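Local coordinates for 4-oxalmesaconate hydratase (Pseudomonas putida, PDB 5CGZ), which catalyses the zinc-dependent interconversion of 4-carboxy-2-hydroxymuconate and its hydrated product, the third step of gallate degradation, at residues L5-H10 with F96-V101; V35-G40 with P124-L129; E79-G84 with K92-R97; E132-A137 with P152-F157. All blocks are in the same frame, centred on the assembly; numbering follows the deposited sequence. Where two conformers were deposited one is given.

Contact 1: L5-H10 with F96-V101; sequences LVVSAH and FRLADV. With ZN (zinc ion), chain C.
Leu98 reaches from helix 92-105 toward Val7 on the strand, and the meeting is methyl to methyl: its CD2 branch stands 4.4 Å from Val7 CG1. Its CB already points at the strand, and CG, anti to the backbone N (chi1 -168°), places the CD branches with CD2 nearest Val7. Leu98 also rests on Ala133 of helix 122-138, so it fills the seam where two helices and the sheet come together. One turn on, Val101 makes the second touch. Its CG1 comes within 4.0 Å of Leu5 CD1, and the two side chains cross at about a right angle. Val101 packs as well on His33 and Val35 of the adjacent strand, so it straddles two strands. This is the Rossmann-like core of the PIG-L family: strand 3-8 runs inside a largely parallel sheet, with Leu5 and Val7 facing helix 92-105 while Val6 packs against Phe14 and Ile22 of helix 13-27. All four touching residues are buried and apolar, and no hydrogen bond joins the segments. Past the strand, the chain delivers His10 to the active site. His10 ND1 binds the zinc ion at 2.1 Å, with Asp13, Glu44, His123 and a water as the other ligands. NE2 is hydrogen-bonded to Asp122, so metal and carboxylate together fix the rotation of the ring, and Ala9 CB lies 4.0 Å above one face.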
loop_
_atom_site.group_PDB
_atom_site.type_symbol
_atom_site.label_atom_id
_atom_site.label_comp_id
_atom_site.label_asym_id
_atom_site.label_seq_id
_atom_site.Cartn_x
_atom_site.Cartn_y
_atom_site.Cartn_z
ATOM N N LEU A 5 16.637 24.236 6.259
ATOM C CA LEU A 5 15.644 24.437 7.299
ATOM C C LEU A 5 15.241 23.125 7.963
ATOM O O LEU A 5 15.035 22.105 7.291
ATOM C CB LEU A 5 14.403 25.120 6.703
ATOM C CG LEU A 5 13.215 25.324 7.645
ATOM C CD1 LEU A 5 13.575 26.348 8.730
ATOM C CD2 LEU A 5 11.967 25.757 6.872
ATOM N N VAL A 6 15.118 23.158 9.282
ATOM C CA VAL A 6 14.600 22.018 10.023
ATOM C C VAL A 6 13.351 22.466 10.774
ATOM O O VAL A 6 13.390 23.456 11.504
ATOM C CB VAL A 6 15.651 21.451 11.003
ATOM C CG1 VAL A 6 15.073 20.290 11.822
ATOM C CG2 VAL A 6 16.886 21.019 10.237
ATOM N N VAL A 7 12.236 21.770 10.568
ATOM C CA VAL A 7 11.010 22.073 11.314
ATOM C C VAL A 7 10.714 20.978 12.341
ATOM O O VAL A 7 10.328 19.858 11.993
ATOM C CB VAL A 7 9.809 22.242 10.389
ATOM C CG1 VAL A 7 8.574 22.636 11.198
ATOM C CG2 VAL A 7 10.115 23.298 9.339
ATOM N N SER A 8 10.903 21.335 13.605
ATOM C CA SER A 8 10.838 20.420 14.736
ATOM C C SER A 8 9.540 20.642 15.524
ATOM O O SER A 8 9.267 21.768 15.941
ATOM C CB SER A 8 12.076 20.650 15.616
ATOM O OG SER A 8 12.156 19.749 16.692
ATOM N N ALA A 9 8.723 19.605 15.716
ATOM C CA ALA A 9 7.455 19.798 16.438
ATOM C C ALA A 9 7.694 20.236 17.887
ATOM O O ALA A 9 7.057 21.160 18.396
ATOM C CB ALA A 9 6.620 18.528 16.420
ATOM N N HIS A 10 8.619 19.544 18.537
ATOM C CA HIS A 10 8.993 19.816 19.913
ATOM C C HIS A 10 10.476 20.147 19.915
ATOM O O HIS A 10 11.206 19.694 19.036
ATOM C CB HIS A 10 8.682 18.607 20.790
ATOM C CG HIS A 10 7.314 18.042 20.554
ATOM N ND1 HIS A 10 7.104 16.805 19.974
ATOM C CD2 HIS A 10 6.084 18.560 20.787
ATOM C CE1 HIS A 10 5.805 16.580 19.882
ATOM N NE2 HIS A 10 5.162 17.631 20.365
ATOM N N PHE A 96 1.404 31.202 7.925
ATOM C CA PHE A 96 2.061 32.375 7.339
ATOM C C PHE A 96 3.386 32.704 8.056
ATOM O O PHE A 96 4.367 33.106 7.420
ATOM C CB PHE A 96 1.114 33.580 7.362
ATOM C CG PHE A 96 -0.078 33.436 6.443
ATOM C CD1 PHE A 96 0.063 32.885 5.174
ATOM C CD2 PHE A 96 -1.339 33.845 6.849
ATOM C CE1 PHE A 96 -1.024 32.758 4.331
ATOM C CE2 PHE A 96 -2.439 33.720 6.004
ATOM C CZ PHE A 96 -2.281 33.175 4.747
ATOM N N ARG A 97 3.412 32.539 9.375
ATOM C CA ARG A 97 4.645 32.679 10.156
ATOM C C ARG A 97 5.737 31.797 9.551
ATOM O O ARG A 97 6.862 32.233 9.314
ATOM C CB ARG A 97 4.426 32.288 11.631
ATOM C CG ARG A 97 3.987 33.415 12.584
ATOM C CD ARG A 97 4.875 33.475 13.858
ATOM N NE ARG A 97 4.378 32.666 14.972
ATOM C CZ ARG A 97 5.025 32.472 16.127
ATOM N NH1 ARG A 97 4.467 31.723 17.062
ATOM N NH2 ARG A 97 6.223 33.014 16.355
ATOM N N LEU A 98 5.393 30.532 9.310
ATOM C CA LEU A 98 6.361 29.583 8.772
ATOM C C LEU A 98 6.713 29.904 7.314
ATOM O O LEU A 98 7.870 29.783 6.913
ATOM C CB LEU A 98 5.830 28.146 8.896
ATOM C CG LEU A 98 6.851 27.032 8.644
ATOM C CD1 LEU A 98 8.129 27.270 9.464
ATOM C CD2 LEU A 98 6.248 25.665 8.989
ATOM N N ALA A 99 5.727 30.311 6.518
ATOM C CA ALA A 99 6.007 30.721 5.142
ATOM C C ALA A 99 6.995 31.886 5.111
ATOM O O ALA A 99 7.843 31.963 4.217
ATOM C CB ALA A 99 4.723 31.096 4.409
ATOM N N ASP A 100 6.888 32.790 6.083
ATOM C CA ASP A 100 7.827 33.909 6.167
ATOM C C ASP A 100 9.241 33.425 6.507
ATOM O O ASP A 100 10.221 33.982 6.015
ATOM C CB ASP A 100 7.355 34.938 7.200
ATOM C CG ASP A 100 6.063 35.645 6.778
ATOM O OD1 ASP A 100 5.705 35.604 5.575
ATOM O OD2 ASP A 100 5.408 36.246 7.655
ATOM N N VAL A 101 9.355 32.397 7.344
ATOM C CA VAL A 101 10.669 31.813 7.605
ATOM C C VAL A 101 11.264 31.287 6.300
ATOM O O VAL A 101 12.440 31.519 6.011
ATOM C CB VAL A 101 10.602 30.687 8.655
ATOM C CG1 VAL A 101 11.959 29.988 8.792
ATOM C CG2 VAL A 101 10.153 31.263 10.001
HETATM ZN ZN ZN C . 8.443 15.330 19.449
HETATM O O HOH W 1 9.578 13.392 20.529
#

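Contact 2: V35-G40 with P124-L129; sequences VCLSFG and PLAMHL
Leu37 and Ala126 bring the backbones nearest each other, their CA atoms 7.4 Å apart, with segment 35-40 lying opposite helix 122-138. The side-chain contact is made by one methyl. Leu37 CD1 lies 3.7 Å from Ala126 CB and just as near to Ala126 CA, so it rests against the helix backbone where the small alanine permits it. The same CD1 meets Leu129 CD1 at 3.8 Å, one turn further along the helix. Leu37 gets there with CG anti to its carbonyl carbon (chi1 -64°) and CD1 anti across chi2 (171°), which puts that methyl against both Ala126 and Leu129. In this Rossmann-like fold, active-site residues come from the loops after the strands, and the zinc ligand His123 belongs to the first turn of helix 122-138; Ala126 is about 8 Å from the zinc ion, side chain to metal. Behind Leu37 the loop is held by polar bonds. Ser38 OG is hydrogen-bonded to Ala9 O and also receives a weak bond from Gly40 N at 3.4 Å. Met127, on the far side of the helix, packs instead on Val154 and Ala156 of strand 154-157.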
loop_
_atom_site.group_PDB
_atom_site.type_symbol
_atom_site.label_atom_id
_atom_site.label_comp_id
_atom_site.label_asym_id
_atom_site.label_seq_id
_atom_site.Cartn_x
_atom_site.Cartn_y
_atom_site.Cartn_z
ATOM N N VAL A 35 13.421 25.718 13.214
ATOM C CA VAL A 35 12.204 26.190 13.863
ATOM C C VAL A 35 11.667 25.099 14.793
ATOM O O VAL A 35 11.363 23.992 14.340
ATOM C CB VAL A 35 11.100 26.561 12.858
ATOM C CG1 VAL A 35 9.803 26.879 13.598
ATOM C CG2 VAL A 35 11.520 27.730 11.983
ATOM N N CYS A 36 11.564 25.412 16.084
ATOM C CA CYS A 36 10.877 24.555 17.049
ATOM C C CYS A 36 9.474 25.089 17.283
ATOM O O CYS A 36 9.307 26.154 17.874
ATOM C CB CYS A 36 11.628 24.497 18.373
ATOM S SG CYS A 36 13.295 23.845 18.264
ATOM N N LEU A 37 8.465 24.355 16.829
ATOM C CA LEU A 37 7.100 24.862 16.896
ATOM C C LEU A 37 6.624 24.962 18.345
ATOM O O LEU A 37 5.867 25.870 18.698
ATOM C CB LEU A 37 6.153 23.981 16.074
ATOM C CG LEU A 37 6.424 23.959 14.561
ATOM C CD1 LEU A 37 5.579 22.893 13.866
ATOM C CD2 LEU A 37 6.178 25.327 13.937
ATOM N N SER A 38 7.077 24.029 19.178
ATOM C CA SER A 38 6.742 24.034 20.600
ATOM C C SER A 38 7.949 23.529 21.374
ATOM O O SER A 38 8.969 23.208 20.775
ATOM C CB SER A 38 5.511 23.165 20.885
ATOM O OG SER A 38 5.858 21.788 20.886
ATOM N N PHE A 39 7.842 23.444 22.694
ATOM C CA PHE A 39 8.965 22.976 23.499
ATOM C C PHE A 39 8.799 21.532 23.968
ATOM O O PHE A 39 9.676 21.005 24.659
ATOM C CB PHE A 39 9.159 23.880 24.724
ATOM C CG PHE A 39 9.528 25.303 24.385
ATOM C CD1 PHE A 39 10.850 25.655 24.146
ATOM C CD2 PHE A 39 8.556 26.287 24.326
ATOM C CE1 PHE A 39 11.194 26.960 23.844
ATOM C CE2 PHE A 39 8.888 27.601 24.024
ATOM C CZ PHE A 39 10.207 27.941 23.786
ATOM N N GLY A 40 7.680 20.899 23.613
ATOM C CA GLY A 40 7.362 19.576 24.145
ATOM C C GLY A 40 7.133 19.665 25.646
ATOM O O GLY A 40 7.368 18.709 26.395
ATOM N N PRO A 124 3.212 14.599 12.797
ATOM C CA PRO A 124 2.751 14.833 11.417
ATOM C C PRO A 124 2.232 16.259 11.195
ATOM O O PRO A 124 2.379 16.794 10.096
ATOM C CB PRO A 124 1.617 13.802 11.238
ATOM C CG PRO A 124 1.915 12.727 12.250
ATOM C CD PRO A 124 2.501 13.471 13.431
ATOM N N LEU A 125 1.627 16.869 12.212
ATOM C CA LEU A 125 1.158 18.242 12.048
ATOM C C LEU A 125 2.329 19.155 11.677
ATOM O O LEU A 125 2.217 19.990 10.785
ATOM C CB LEU A 125 0.472 18.747 13.314
ATOM C CG LEU A 125 0.089 20.234 13.284
ATOM C CD1 LEU A 125 -0.808 20.555 12.087
ATOM C CD2 LEU A 125 -0.595 20.623 14.591
ATOM N N ALA A 126 3.457 18.973 12.356
ATOM C CA ALA A 126 4.661 19.748 12.063
ATOM C C ALA A 126 5.079 19.584 10.602
ATOM O O ALA A 126 5.429 20.565 9.932
ATOM C CB ALA A 126 5.808 19.332 12.990
ATOM N N MET A 127 5.045 18.349 10.101
ATOM C CA MET A 127 5.450 18.120 8.715
ATOM C C MET A 127 4.428 18.713 7.734
ATOM O O MET A 127 4.807 19.247 6.687
ATOM C CB MET A 127 5.665 16.624 8.448
ATOM C CG MET A 127 5.908 16.281 6.970
ATOM S SD MET A 127 7.323 17.118 6.209
ATOM C CE MET A 127 8.593 15.837 6.257
ATOM N N HIS A 128 3.140 18.639 8.068
ATOM C CA HIS A 128 2.117 19.251 7.217
ATOM C C HIS A 128 2.272 20.772 7.169
ATOM O O HIS A 128 2.110 21.377 6.107
ATOM C CB HIS A 128 0.710 18.875 7.694
ATOM C CG HIS A 128 0.230 17.571 7.142
ATOM N ND1 HIS A 128 -0.294 16.569 7.931
ATOM C CD2 HIS A 128 0.218 17.096 5.872
ATOM C CE1 HIS A 128 -0.616 15.537 7.170
ATOM N NE2 HIS A 128 -0.314 15.830 5.919
ATOM N N LEU A 129 2.597 21.379 8.312
ATOM C CA LEU A 129 2.912 22.810 8.355
ATOM C C LEU A 129 4.109 23.126 7.469
ATOM O O LEU A 129 4.073 24.054 6.659
ATOM C CB LEU A 129 3.198 23.265 9.787
ATOM C CG LEU A 129 1.953 23.565 10.612
ATOM C CD1 LEU A 129 2.317 23.728 12.085
ATOM C CD2 LEU A 129 1.270 24.822 10.068
#

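Contact 3: E79-G84 with K92-R97; sequences EFFDIG and KDTLFR
Phe81 and Arg97 make the tight part of this contact, a cation-pi stack. The guanidinium lies flat over one ring face, centres 4.1 Å apart and planes 15° from parallel, with CZ displaced toward the rim of the ring. Bends at chi2 and chi3 lay the guanidinium over the ring, while at the base of the chain Arg97 CB packs 3.7 Å from Phe81 CE2. Arg97 NH1 donates to Phe81 O at 2.6 Å, in the carbonyl plane and on a lone pair, though with a bent N-H...O angle of 142°. One residue is thus gripped twice, by its ring and by its carbonyl. Replacing Phe81 by an alanine would probably strip the guanidinium of the ring face it lies on, leaving one backbone bond to hold it and a gap beside Arg97 CB. Beside the stack, Ile83 CD1 and Thr94 CG2 reach tip to tip at 4.1 Å. The outer side is looser: Arg97 is solvent-exposed and was modelled in two conformers, the stack and the NH1 bond both belonging to one of them, and Glu79 OE2 stays 5.6 Å from Arg97 NH2, too far for a salt bridge. Strand 76-80 is an outermost strand of the sheet within this chain; Phe81 packs onto Val35 of neighbouring strand 31-36, Phe80 faces helix 56-74, and Leu95 turns to helix 122-138 and Pro87 of the second subunit.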
loop_
_atom_site.group_PDB
_atom_site.type_symbol
_atom_site.label_atom_id
_atom_site.label_comp_id
_atom_site.label_asym_id
_atom_site.label_seq_id
_atom_site.Cartn_x
_atom_site.Cartn_y
_atom_site.Cartn_z
ATOM N N GLU A 79 14.833 29.194 16.300
ATOM C CA GLU A 79 13.785 30.070 16.811
ATOM C C GLU A 79 12.633 29.228 17.332
ATOM O O GLU A 79 12.493 28.055 16.966
ATOM C CB GLU A 79 13.307 31.054 15.737
ATOM C CG GLU A 79 12.468 30.442 14.640
ATOM C CD GLU A 79 12.094 31.452 13.567
ATOM O OE1 GLU A 79 12.704 31.427 12.472
ATOM O OE2 GLU A 79 11.185 32.270 13.813
ATOM N N PHE A 80 11.810 29.833 18.186
ATOM C CA PHE A 80 10.761 29.113 18.897
ATOM C C PHE A 80 9.387 29.744 18.670
ATOM O O PHE A 80 9.148 30.860 19.114
ATOM C CB PHE A 80 11.098 29.077 20.393
ATOM C CG PHE A 80 12.458 28.511 20.681
ATOM C CD1 PHE A 80 12.643 27.139 20.792
ATOM C CD2 PHE A 80 13.558 29.345 20.817
ATOM C CE1 PHE A 80 13.896 26.610 21.046
ATOM C CE2 PHE A 80 14.814 28.821 21.073
ATOM C CZ PHE A 80 14.983 27.450 21.187
ATOM N N PHE A 81 8.489 29.047 17.974
ATOM C CA PHE A 81 7.159 29.601 17.733
ATOM C C PHE A 81 6.302 29.554 18.993
ATOM O O PHE A 81 5.342 30.311 19.112
ATOM C CB PHE A 81 6.424 28.858 16.609
ATOM C CG PHE A 81 6.805 29.297 15.225
ATOM C CD1 PHE A 81 7.985 29.989 14.994
ATOM C CD2 PHE A 81 5.974 29.014 14.148
ATOM C CE1 PHE A 81 8.333 30.385 13.709
ATOM C CE2 PHE A 81 6.313 29.406 12.867
ATOM C CZ PHE A 81 7.499 30.090 12.645
ATOM N N ASP A 82 6.626 28.638 19.903
ATOM C CA ASP A 82 5.881 28.477 21.152
ATOM C C ASP A 82 4.361 28.380 20.970
ATOM O O ASP A 82 3.614 29.153 21.580
ATOM C CB ASP A 82 6.210 29.640 22.099
ATOM C CG ASP A 82 5.681 29.419 23.516
ATOM O OD1 ASP A 82 5.501 28.253 23.931
ATOM O OD2 ASP A 82 5.438 30.418 24.219
ATOM N N ILE A 83 3.888 27.433 20.158
ATOM C CA ILE A 83 2.444 27.317 19.944
ATOM C C ILE A 83 1.784 26.238 20.809
ATOM O O ILE A 83 0.567 26.061 20.750
ATOM C CB ILE A 83 2.094 27.031 18.463
ATOM C CG1 ILE A 83 2.634 25.659 18.028
ATOM C CG2 ILE A 83 2.607 28.162 17.556
ATOM C CD1 ILE A 83 2.259 25.286 16.580
ATOM N N GLY A 84 2.575 25.528 21.609
ATOM C CA GLY A 84 2.024 24.544 22.534
ATOM C C GLY A 84 1.963 23.123 21.990
ATOM O O GLY A 84 1.650 22.913 20.814
ATOM N N LYS A 92 -4.090 29.646 10.249
ATOM C CA LYS A 92 -3.517 30.337 9.094
ATOM C C LYS A 92 -2.313 31.173 9.497
ATOM O O LYS A 92 -1.325 31.253 8.763
ATOM C CB LYS A 92 -4.556 31.225 8.404
ATOM C CG LYS A 92 -5.516 30.451 7.538
ATOM C CD LYS A 92 -5.891 31.232 6.295
ATOM C CE LYS A 92 -7.086 32.131 6.517
ATOM N NZ LYS A 92 -7.505 32.755 5.226
ATOM N N ASP A 93 -2.381 31.775 10.677
ATOM C CA ASP A 93 -1.283 32.620 11.129
ATOM C C ASP A 93 0.011 31.860 11.401
ATOM O O ASP A 93 1.103 32.357 11.103
ATOM C CB ASP A 93 -1.700 33.388 12.368
ATOM C CG ASP A 93 -1.831 34.858 12.087
ATOM O OD1 ASP A 93 -2.854 35.257 11.476
ATOM O OD2 ASP A 93 -0.886 35.601 12.439
ATOM N N THR A 94 -0.105 30.668 11.980
ATOM C CA THR A 94 1.058 29.792 12.143
ATOM C C THR A 94 1.662 29.508 10.784
ATOM O O THR A 94 2.873 29.610 10.583
ATOM C CB THR A 94 0.686 28.448 12.791
ATOM O OG1 THR A 94 -0.220 28.672 13.873
ATOM C CG2 THR A 94 1.941 27.734 13.293
ATOM N N LEU A 95 0.788 29.159 9.847
ATOM C CA LEU A 95 1.189 28.837 8.482
ATOM C C LEU A 95 1.947 29.988 7.825
ATOM O O LEU A 95 3.017 29.786 7.244
ATOM C CB LEU A 95 -0.045 28.467 7.655
ATOM C CG LEU A 95 0.234 28.066 6.209
ATOM C CD1 LEU A 95 0.991 26.746 6.160
ATOM C CD2 LEU A 95 -1.067 27.973 5.432
ATOM N N PHE A 96 1.404 31.202 7.925
ATOM C CA PHE A 96 2.061 32.375 7.339
ATOM C C PHE A 96 3.386 32.704 8.056
ATOM O O PHE A 96 4.367 33.106 7.420
ATOM C CB PHE A 96 1.114 33.580 7.362
ATOM C CG PHE A 96 -0.078 33.436 6.443
ATOM C CD1 PHE A 96 0.063 32.885 5.174
ATOM C CD2 PHE A 96 -1.339 33.845 6.849
ATOM C CE1 PHE A 96 -1.024 32.758 4.331
ATOM C CE2 PHE A 96 -2.439 33.720 6.004
ATOM C CZ PHE A 96 -2.281 33.175 4.747
ATOM N N ARG A 97 3.412 32.539 9.375
ATOM C CA ARG A 97 4.645 32.679 10.156
ATOM C C ARG A 97 5.737 31.797 9.551
ATOM O O ARG A 97 6.862 32.233 9.314
ATOM C CB ARG A 97 4.426 32.288 11.631
ATOM C CG ARG A 97 3.987 33.415 12.584
ATOM C CD ARG A 97 4.875 33.475 13.858
ATOM N NE ARG A 97 4.378 32.666 14.972
ATOM C CZ ARG A 97 5.025 32.472 16.127
ATOM N NH1 ARG A 97 4.467 31.723 17.062
ATOM N NH2 ARG A 97 6.223 33.014 16.355
#

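Contact 4: E132-A137 with P152-F157; sequences EARIIA and PPVYAF
Arg134 grips Pro152 O side-on with two nitrogens, NE at 2.8 Å and NH2 at 3.0 Å, both donating to that single oxygen. The bonds tie together the later part of a beta-alpha-beta crossover, in which helix 122-138 leads from strand 110-112 to its parallel neighbour, strand 154-157. The two donors use the acceptor differently. NE approaches in the carbonyl plane with a C=O...N angle of 150°, whereas NH2 stands above that plane, 49° out of it and not on a lone pair. Neither bond is straight, as expected when one atom serves both. The arginine chain is extended from CG to NE, reaching from the helix to the loop that leads into strand 154-157, and chi4 (-77°) then turns the guanidinium. With a leucine here, Pro152 O, in a buried residue, would probably lose both of these donors, and with them one link between this loop and the helix. Elsewhere the segments face other subunits: Glu132 forms a salt bridge with Arg89 of the second subunit, and Tyr155 OH is hydrogen-bonded to Leu239 O of the third. Around the guanidinium the packing is mostly apolar. Pro152 CG lies 3.7 Å from Arg134 NE, and Tyr102 and Phe232 also touch the arginine. Val154 slides alongside the arginine chain in the opposite direction, and its CG2 presses to 3.4 Å from Arg134 CD.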
loop_
_atom_site.group_PDB
_atom_site.type_symbol
_atom_site.label_atom_id
_atom_site.label_comp_id
_atom_site.label_asym_id
_atom_site.label_seq_id
_atom_site.Cartn_x
_atom_site.Cartn_y
_atom_site.Cartn_z
ATOM N N GLU A 132 3.036 22.671 3.696
ATOM C CA GLU A 132 2.100 23.651 3.169
ATOM C C GLU A 132 2.736 25.051 3.178
ATOM O O GLU A 132 2.555 25.813 2.226
ATOM C CB GLU A 132 0.769 23.655 3.940
ATOM C CG GLU A 132 -0.295 24.468 3.168
ATOM C CD GLU A 132 -1.680 24.441 3.789
ATOM O OE1 GLU A 132 -1.808 24.031 4.960
ATOM O OE2 GLU A 132 -2.648 24.836 3.093
ATOM N N ALA A 133 3.492 25.385 4.228
ATOM C CA ALA A 133 4.157 26.698 4.278
ATOM C C ALA A 133 5.137 26.857 3.114
ATOM O O ALA A 133 5.277 27.944 2.536
ATOM C CB ALA A 133 4.881 26.895 5.606
ATOM N N ARG A 134 5.821 25.769 2.778
ATOM C CA ARG A 134 6.719 25.750 1.632
ATOM C C ARG A 134 5.991 26.127 0.340
ATOM O O ARG A 134 6.493 26.919 -0.470
ATOM C CB ARG A 134 7.352 24.360 1.502
ATOM C CG ARG A 134 8.276 24.144 0.314
ATOM C CD ARG A 134 8.834 22.719 0.422
ATOM N NE ARG A 134 9.492 22.238 -0.791
ATOM C CZ ARG A 134 8.857 21.816 -1.886
ATOM N NH1 ARG A 134 7.527 21.833 -1.952
ATOM N NH2 ARG A 134 9.564 21.386 -2.922
ATOM N N ILE A 135 4.808 25.551 0.142
ATOM C CA ILE A 135 4.029 25.829 -1.058
ATOM C C ILE A 135 3.499 27.274 -1.058
ATOM O O ILE A 135 3.528 27.944 -2.093
ATOM C CB ILE A 135 2.862 24.830 -1.205
ATOM C CG1 ILE A 135 3.408 23.408 -1.441
ATOM C CG2 ILE A 135 1.927 25.257 -2.338
ATOM C CD1 ILE A 135 2.383 22.303 -1.253
ATOM N N ILE A 136 3.018 27.755 0.088
ATOM C CA ILE A 136 2.590 29.154 0.192
ATOM C C ILE A 136 3.735 30.078 -0.229
ATOM O O ILE A 136 3.534 31.032 -0.986
ATOM C CB ILE A 136 2.140 29.535 1.622
ATOM C CG1 ILE A 136 0.987 28.637 2.093
ATOM C CG2 ILE A 136 1.752 31.035 1.693
ATOM C CD1 ILE A 136 -0.190 28.602 1.147
ATOM N N ALA A 137 4.942 29.760 0.240
ATOM C CA ALA A 137 6.125 30.575 -0.048
ATOM C C ALA A 137 6.534 30.524 -1.527
ATOM O O ALA A 137 7.298 31.375 -2.003
ATOM C CB ALA A 137 7.284 30.140 0.837
ATOM N N PRO A 152 12.761 23.291 -2.817
ATOM C CA PRO A 152 13.728 22.546 -2.000
ATOM C C PRO A 152 13.179 21.171 -1.646
ATOM O O PRO A 152 12.011 21.068 -1.278
ATOM C CB PRO A 152 13.890 23.418 -0.743
ATOM C CG PRO A 152 12.601 24.222 -0.675
ATOM C CD PRO A 152 12.217 24.470 -2.115
ATOM N N PRO A 153 14.001 20.129 -1.791
ATOM C CA PRO A 153 13.612 18.792 -1.331
ATOM C C PRO A 153 13.160 18.817 0.129
ATOM O O PRO A 153 13.677 19.588 0.939
ATOM C CB PRO A 153 14.898 17.969 -1.498
ATOM C CG PRO A 153 15.633 18.658 -2.629
ATOM C CD PRO A 153 15.315 20.139 -2.465
ATOM N N VAL A 154 12.170 17.995 0.450
ATOM C CA VAL A 154 11.699 17.849 1.818
ATOM C C VAL A 154 11.921 16.392 2.243
ATOM O O VAL A 154 11.664 15.473 1.467
ATOM C CB VAL A 154 10.211 18.223 1.946
ATOM C CG1 VAL A 154 9.723 18.016 3.387
ATOM C CG2 VAL A 154 9.969 19.665 1.487
ATOM N N TYR A 155 12.410 16.187 3.460
ATOM C CA TYR A 155 12.663 14.843 3.970
ATOM C C TYR A 155 12.042 14.660 5.337
ATOM O O TYR A 155 12.056 15.581 6.151
ATOM C CB TYR A 155 14.162 14.559 4.102
ATOM C CG TYR A 155 15.001 14.745 2.858
ATOM C CD1 TYR A 155 15.541 15.991 2.545
ATOM C CD2 TYR A 155 15.294 13.669 2.024
ATOM C CE1 TYR A 155 16.329 16.169 1.419
ATOM C CE2 TYR A 155 16.093 13.833 0.889
ATOM C CZ TYR A 155 16.607 15.091 0.597
ATOM O OH TYR A 155 17.406 15.285 -0.511
ATOM N N ALA A 156 11.539 13.461 5.605
ATOM C CA ALA A 156 11.139 13.096 6.956
ATOM C C ALA A 156 12.309 12.393 7.621
ATOM O O ALA A 156 12.806 11.389 7.094
ATOM C CB ALA A 156 9.906 12.202 6.941
ATOM N N PHE A 157 12.773 12.925 8.754
ATOM C CA PHE A 157 13.826 12.238 9.497
ATOM C C PHE A 157 13.194 11.097 10.313
ATOM O O PHE A 157 11.966 10.923 10.306
ATOM C CB PHE A 157 14.640 13.209 10.385
ATOM C CG PHE A 157 13.816 14.235 11.128
ATOM C CD1 PHE A 157 12.695 13.866 11.863
ATOM C CD2 PHE A 157 14.200 15.580 11.126
ATOM C CE1 PHE A 157 11.952 14.828 12.567
ATOM C CE2 PHE A 157 13.474 16.533 11.821
ATOM C CZ PHE A 157 12.346 16.162 12.540
#

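How the contacts relate
All four contacts reach the same sheet. Helix 92-105 serves contacts 1 and 3, whose centres are 7 Å apart, and helix 122-138 serves contacts 2 and 4, at 13 Å. The two helices pack together where Leu98 CG of contact 1 meets Ala133 CB of contact 4 at 3.6 Å. Neighbouring strands join contact 2 to contacts 1 and 3: Ser8 N lies 2.8 Å from Val35 O between contacts 1 and 2, and Cys36 N 2.9 Å from Glu79 O between contacts 2 and 3, both probable hydrogen bonds. Contact 1 supplies zinc ligand His10, and Leu37 of contact 2 lies about 7 Å from it, side chain to side chain. Contact 4 lies away from the metal.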